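Endonuclease V (Homo sapiens, PDB 6OZE) probably cleaves RNA strands at inosine sites in a metal-ion-dependent reaction, as an inosine-specific endoribonuclease of the RNase H-like clan. Local coordinates at residues V20-D31 with V203-R214. The protein carries 4 engineered substitutions. Numbering follows the deposited sequence.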
loop_
_atom_site.group_PDB
_atom_site.type_symbol
_atom_site.label_atom_id
_atom_site.label_comp_id
_atom_site.label_asym_id
_atom_site.label_seq_id
_atom_site.Cartn_x
_atom_site.Cartn_y
_atom_site.Cartn_z
ATOM N N VAL A 20 15.636 -1.989 -1.224
ATOM C CA VAL A 20 14.549 -2.465 -0.367
ATOM C C VAL A 20 15.122 -3.220 0.829
ATOM O O VAL A 20 16.030 -4.049 0.690
ATOM C CB VAL A 20 13.568 -3.349 -1.159
ATOM C CG1 VAL A 20 12.517 -3.951 -0.223
ATOM C CG2 VAL A 20 12.883 -2.564 -2.239
ATOM N N VAL A 21 14.590 -2.931 2.011
ATOM C CA VAL A 21 14.970 -3.601 3.252
ATOM C C VAL A 21 13.766 -4.424 3.689
ATOM O O VAL A 21 12.727 -3.864 4.039
ATOM C CB VAL A 21 15.356 -2.579 4.331
ATOM C CG1 VAL A 21 15.559 -3.259 5.681
ATOM C CG2 VAL A 21 16.594 -1.800 3.914
ATOM N N ASP A 22 13.894 -5.756 3.698
ATOM C CA ASP A 22 12.747 -6.622 3.956
ATOM C C ASP A 22 12.730 -7.176 5.377
ATOM O O ASP A 22 12.211 -8.271 5.618
ATOM C CB ASP A 22 12.627 -7.735 2.914
ATOM C CG ASP A 22 13.846 -8.625 2.869
ATOM O OD1 ASP A 22 14.924 -8.182 3.314
ATOM O OD2 ASP A 22 13.723 -9.767 2.378
ATOM N N ARG A 23 13.278 -6.425 6.323
ATOM C CA ARG A 23 13.277 -6.777 7.726
ATOM C C ARG A 23 12.796 -5.574 8.518
ATOM O O ARG A 23 12.708 -4.453 8.006
ATOM C CB ARG A 23 14.678 -7.173 8.197
ATOM C CG ARG A 23 15.647 -6.016 8.177
ATOM C CD ARG A 23 17.052 -6.454 8.540
ATOM N NE ARG A 23 17.986 -5.339 8.431
ATOM C CZ ARG A 23 18.195 -4.445 9.392
ATOM N NH1 ARG A 23 17.536 -4.535 10.541
ATOM N NH2 ARG A 23 19.062 -3.461 9.204
ATOM N N ASP A 24 12.474 -5.821 9.781
ATOM C CA ASP A 24 12.079 -4.734 10.660
ATOM C C ASP A 24 13.302 -3.921 11.050
ATOM O O ASP A 24 14.375 -4.470 11.311
ATOM C CB ASP A 24 11.412 -5.312 11.907
ATOM C CG ASP A 24 10.120 -6.034 11.577
ATOM O OD1 ASP A 24 9.305 -5.459 10.826
ATOM O OD2 ASP A 24 9.948 -7.179 12.052
ATOM N N THR A 25 13.144 -2.601 11.065
ATOM C CA THR A 25 14.232 -1.709 11.427
ATOM C C THR A 25 13.950 -0.863 12.660
ATOM O O THR A 25 14.870 -0.200 13.152
ATOM C CB THR A 25 14.601 -0.786 10.246
ATOM O OG1 THR A 25 13.474 0.015 9.873
ATOM C CG2 THR A 25 15.039 -1.607 9.036
ATOM N N GLU A 26 12.727 -0.882 13.189
ATOM C CA GLU A 26 12.345 -0.040 14.315
ATOM C C GLU A 26 11.908 -0.908 15.483
ATOM O O GLU A 26 11.297 -1.962 15.285
ATOM C CB GLU A 26 11.183 0.873 13.933
ATOM C CG GLU A 26 11.368 1.560 12.582
ATOM C CD GLU A 26 12.651 2.361 12.511
ATOM O OE1 GLU A 26 12.957 3.095 13.479
ATOM O OE2 GLU A 26 13.371 2.238 11.497
ATOM N N ALA A 27 12.222 -0.451 16.700
ATOM C CA ALA A 27 11.846 -1.197 17.896
ATOM C C ALA A 27 10.341 -1.436 17.958
ATOM O O ALA A 27 9.898 -2.505 18.393
ATOM C CB ALA A 27 12.323 -0.463 19.149
ATOM N N TRP A 28 9.538 -0.458 17.527
ATOM C CA TRP A 28 8.091 -0.614 17.652
ATOM C C TRP A 28 7.573 -1.778 16.820
ATOM O O TRP A 28 6.552 -2.376 17.164
ATOM C CB TRP A 28 7.342 0.683 17.326
ATOM C CG TRP A 28 7.463 1.180 15.903
ATOM C CD1 TRP A 28 8.291 2.173 15.457
ATOM C CD2 TRP A 28 6.723 0.731 14.754
ATOM N NE1 TRP A 28 8.119 2.367 14.104
ATOM C CE2 TRP A 28 7.162 1.498 13.647
ATOM C CE3 TRP A 28 5.732 -0.238 14.551
ATOM C CZ2 TRP A 28 6.661 1.311 12.355
ATOM C CZ3 TRP A 28 5.228 -0.420 13.268
ATOM C CH2 TRP A 28 5.690 0.362 12.183
ATOM N N GLN A 29 8.267 -2.122 15.733
ATOM C CA GLN A 29 7.810 -3.202 14.869
ATOM C C GLN A 29 7.997 -4.566 15.507
ATOM O O GLN A 29 7.335 -5.524 15.093
ATOM C CB GLN A 29 8.571 -3.150 13.541
ATOM C CG GLN A 29 8.319 -1.886 12.743
ATOM C CD GLN A 29 9.273 -1.761 11.584
ATOM O OE1 GLN A 29 10.475 -1.972 11.744
ATOM N NE2 GLN A 29 8.747 -1.440 10.401
ATOM N N ARG A 30 8.888 -4.673 16.487
ATOM C CA ARG A 30 9.215 -5.934 17.130
ATOM C C ARG A 30 8.480 -6.118 18.450
ATOM O O ARG A 30 8.797 -7.042 19.204
ATOM C CB ARG A 30 10.729 -6.054 17.325
ATOM C CG ARG A 30 11.523 -5.922 16.016
ATOM C CD ARG A 30 13.019 -6.081 16.228
ATOM N NE ARG A 30 13.634 -4.890 16.807
ATOM C CZ ARG A 30 14.286 -3.967 16.104
ATOM N NH1 ARG A 30 14.413 -4.093 14.791
ATOM N NH2 ARG A 30 14.815 -2.916 16.717
ATOM N N ASP A 31 7.518 -5.255 18.749
ATOM C CA ASP A 31 6.715 -5.376 19.958
ATOM C C ASP A 31 5.334 -5.906 19.610
ATOM O O ASP A 31 4.738 -5.473 18.622
ATOM C CB ASP A 31 6.552 -4.005 20.610
ATOM C CG ASP A 31 5.829 -4.084 21.935
ATOM O OD1 ASP A 31 6.482 -4.420 22.944
ATOM O OD2 ASP A 31 4.606 -3.837 21.960
ATOM N N VAL A 203 5.331 -6.843 1.819
ATOM C CA VAL A 203 6.298 -5.863 2.304
ATOM C C VAL A 203 6.529 -4.816 1.232
ATOM O O VAL A 203 6.774 -5.146 0.068
ATOM C CB VAL A 203 7.624 -6.548 2.652
ATOM C CG1 VAL A 203 8.702 -5.508 2.930
ATOM C CG2 VAL A 203 7.446 -7.488 3.847
ATOM N N GLY A 204 6.477 -3.550 1.632
ATOM C CA GLY A 204 6.985 -2.493 0.788
ATOM C C GLY A 204 8.451 -2.243 1.078
ATOM O O GLY A 204 9.314 -2.474 0.228
ATOM N N HIS A 205 8.744 -1.793 2.296
ATOM C CA HIS A 205 10.104 -1.398 2.646
ATOM C C HIS A 205 10.188 -1.303 4.159
ATOM O O HIS A 205 9.238 -0.859 4.809
ATOM C CB HIS A 205 10.432 -0.029 2.031
ATOM C CG HIS A 205 11.817 0.468 2.313
ATOM N ND1 HIS A 205 12.954 -0.254 2.013
ATOM C CD2 HIS A 205 12.249 1.661 2.796
ATOM C CE1 HIS A 205 14.024 0.458 2.332
ATOM N NE2 HIS A 205 13.624 1.628 2.799
ATOM N N ARG A 206 11.311 -1.765 4.713
ATOM C CA ARG A 206 11.637 -1.588 6.128
ATOM C C ARG A 206 10.602 -2.196 7.070
ATOM O O ARG A 206 10.357 -1.664 8.153
ATOM C CB ARG A 206 11.915 -0.124 6.481
ATOM C CG ARG A 206 13.252 0.368 5.996
ATOM C CD ARG A 206 13.864 1.295 7.018
ATOM N NE ARG A 206 13.530 2.690 6.774
ATOM C CZ ARG A 206 13.277 3.572 7.735
ATOM N NH1 ARG A 206 13.298 3.194 9.006
ATOM N NH2 ARG A 206 12.989 4.830 7.426
ATOM N N MET A 207 9.984 -3.304 6.668
ATOM C CA MET A 207 9.167 -4.071 7.597
ATOM C C MET A 207 9.220 -5.536 7.194
ATOM O O MET A 207 9.369 -5.867 6.018
ATOM C CB MET A 207 7.720 -3.561 7.608
ATOM C CG MET A 207 6.914 -3.994 8.849
ATOM S SD MET A 207 5.662 -2.739 9.218
ATOM C CE MET A 207 5.085 -3.267 10.835
ATOM N N SER A 208 9.131 -6.416 8.187
ATOM C CA SER A 208 8.993 -7.833 7.900
ATOM C C SER A 208 7.547 -8.131 7.528
ATOM O O SER A 208 6.622 -7.388 7.872
ATOM C CB SER A 208 9.407 -8.680 9.105
ATOM O OG SER A 208 8.450 -8.542 10.148
ATOM N N LEU A 209 7.362 -9.216 6.778
ATOM C CA LEU A 209 6.014 -9.577 6.355
ATOM C C LEU A 209 5.135 -9.916 7.554
ATOM O O LEU A 209 3.975 -9.491 7.616
ATOM C CB LEU A 209 6.077 -10.746 5.377
ATOM C CG LEU A 209 4.726 -11.277 4.889
ATOM C CD1 LEU A 209 3.920 -10.166 4.202
ATOM C CD2 LEU A 209 4.958 -12.439 3.947
ATOM N N GLU A 210 5.680 -10.651 8.523
ATOM C CA GLU A 210 4.901 -11.003 9.707
ATOM C C GLU A 210 4.409 -9.757 10.428
ATOM O O GLU A 210 3.229 -9.655 10.783
ATOM C CB GLU A 210 5.735 -11.878 10.647
ATOM C CG GLU A 210 5.877 -13.325 10.200
ATOM C CD GLU A 210 6.873 -14.105 11.044
ATOM O OE1 GLU A 210 7.483 -13.507 11.955
ATOM O OE2 GLU A 210 7.047 -15.316 10.792
ATOM N N ALA A 211 5.297 -8.783 10.636
ATOM C CA ALA A 211 4.901 -7.557 11.324
ATOM C C ALA A 211 3.917 -6.741 10.499
ATOM O O ALA A 211 2.987 -6.138 11.047
ATOM C CB ALA A 211 6.130 -6.712 11.652
ATOM N N ALA A 212 4.125 -6.676 9.182
ATOM C CA ALA A 212 3.209 -5.947 8.316
ATOM C C ALA A 212 1.797 -6.506 8.405
ATOM O O ALA A 212 0.825 -5.746 8.435
ATOM C CB ALA A 212 3.711 -6.014 6.873
ATOM N N VAL A 213 1.667 -7.832 8.442
ATOM C CA VAL A 213 0.343 -8.439 8.514
ATOM C C VAL A 213 -0.310 -8.122 9.850
ATOM O O VAL A 213 -1.506 -7.812 9.917
ATOM C CB VAL A 213 0.440 -9.947 8.233
ATOM C CG1 VAL A 213 -0.887 -10.651 8.530
ATOM C CG2 VAL A 213 0.845 -10.160 6.802
ATOM N N ARG A 214 0.463 -8.199 10.934
ATOM C CA ARG A 214 -0.082 -7.880 12.247
ATOM C C ARG A 214 -0.492 -6.414 12.337
ATOM O O ARG A 214 -1.534 -6.094 12.922
ATOM C CB ARG A 214 0.927 -8.233 13.329
ATOM C CG ARG A 214 1.210 -9.723 13.401
ATOM C CD ARG A 214 1.766 -10.122 14.755
ATOM N NE ARG A 214 2.810 -9.211 15.216
ATOM C CZ ARG A 214 2.631 -8.273 16.139
ATOM N NH1 ARG A 214 3.644 -7.492 16.490
ATOM N NH2 ARG A 214 1.440 -8.116 16.707
#
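Gln29 and Arg206 meet through a side-chain amide and a backbone carbonyl, an instance of how one polar side chain can order a loop and fasten it to its neighbour. Gln29 NE2 donates to Arg206 O (2.8 Å), the bond lying in both the amide and the carbonyl planes, while OE1 of the same amide accepts from Thr25 N and Glu26 N, so both ends are used and its rotation is fixed. An alanine here would probably leave Arg206 O and those two backbone N-H groups without their mate and open a gap beside Met207. The Met207 chain crosses Gln29 obliquely at the NE2 end of the amide, with CG 3.5 Å from Gln29 NE2. Its methyl CE packs on Trp28 CZ3 at 3.7 Å, and SD, 5.4 Å from the centroid of the six-membered ring, makes an oblique Met-aromatic contact.

Arg206, bent at chi2 and chi3, crosses Thr25 at about a right angle and brings NH1 to Glu26 OE2 (2.7 Å), a salt bridge whose carboxylate and guanidinium planes stand 71° apart. Thr25 OG1 donates to that same OE2, steadying the acid. Farther along, His205 ND1 accepts from Val21 N (3.1 Å), and its NE2 is hydrogen-bonded to Asp139 OD1.

Asp24 spans Ser208: OD1 takes the backbone N-H from above the carboxylate plane along a nearly straight line (176°), and OD2 receives OG on its syn side, somewhat out of that plane. Ser208 OG sits between its backbone N and carbonyl carbon (chi1 70°), where it meets both Asp24 OD2 and Ala211 N. This is a serine N-cap, opening helix 209-218 just after strand 199-205 of the RNase H-like sheet, and the loop between helix 3-17 and strand 39-47 is pinned across that junction.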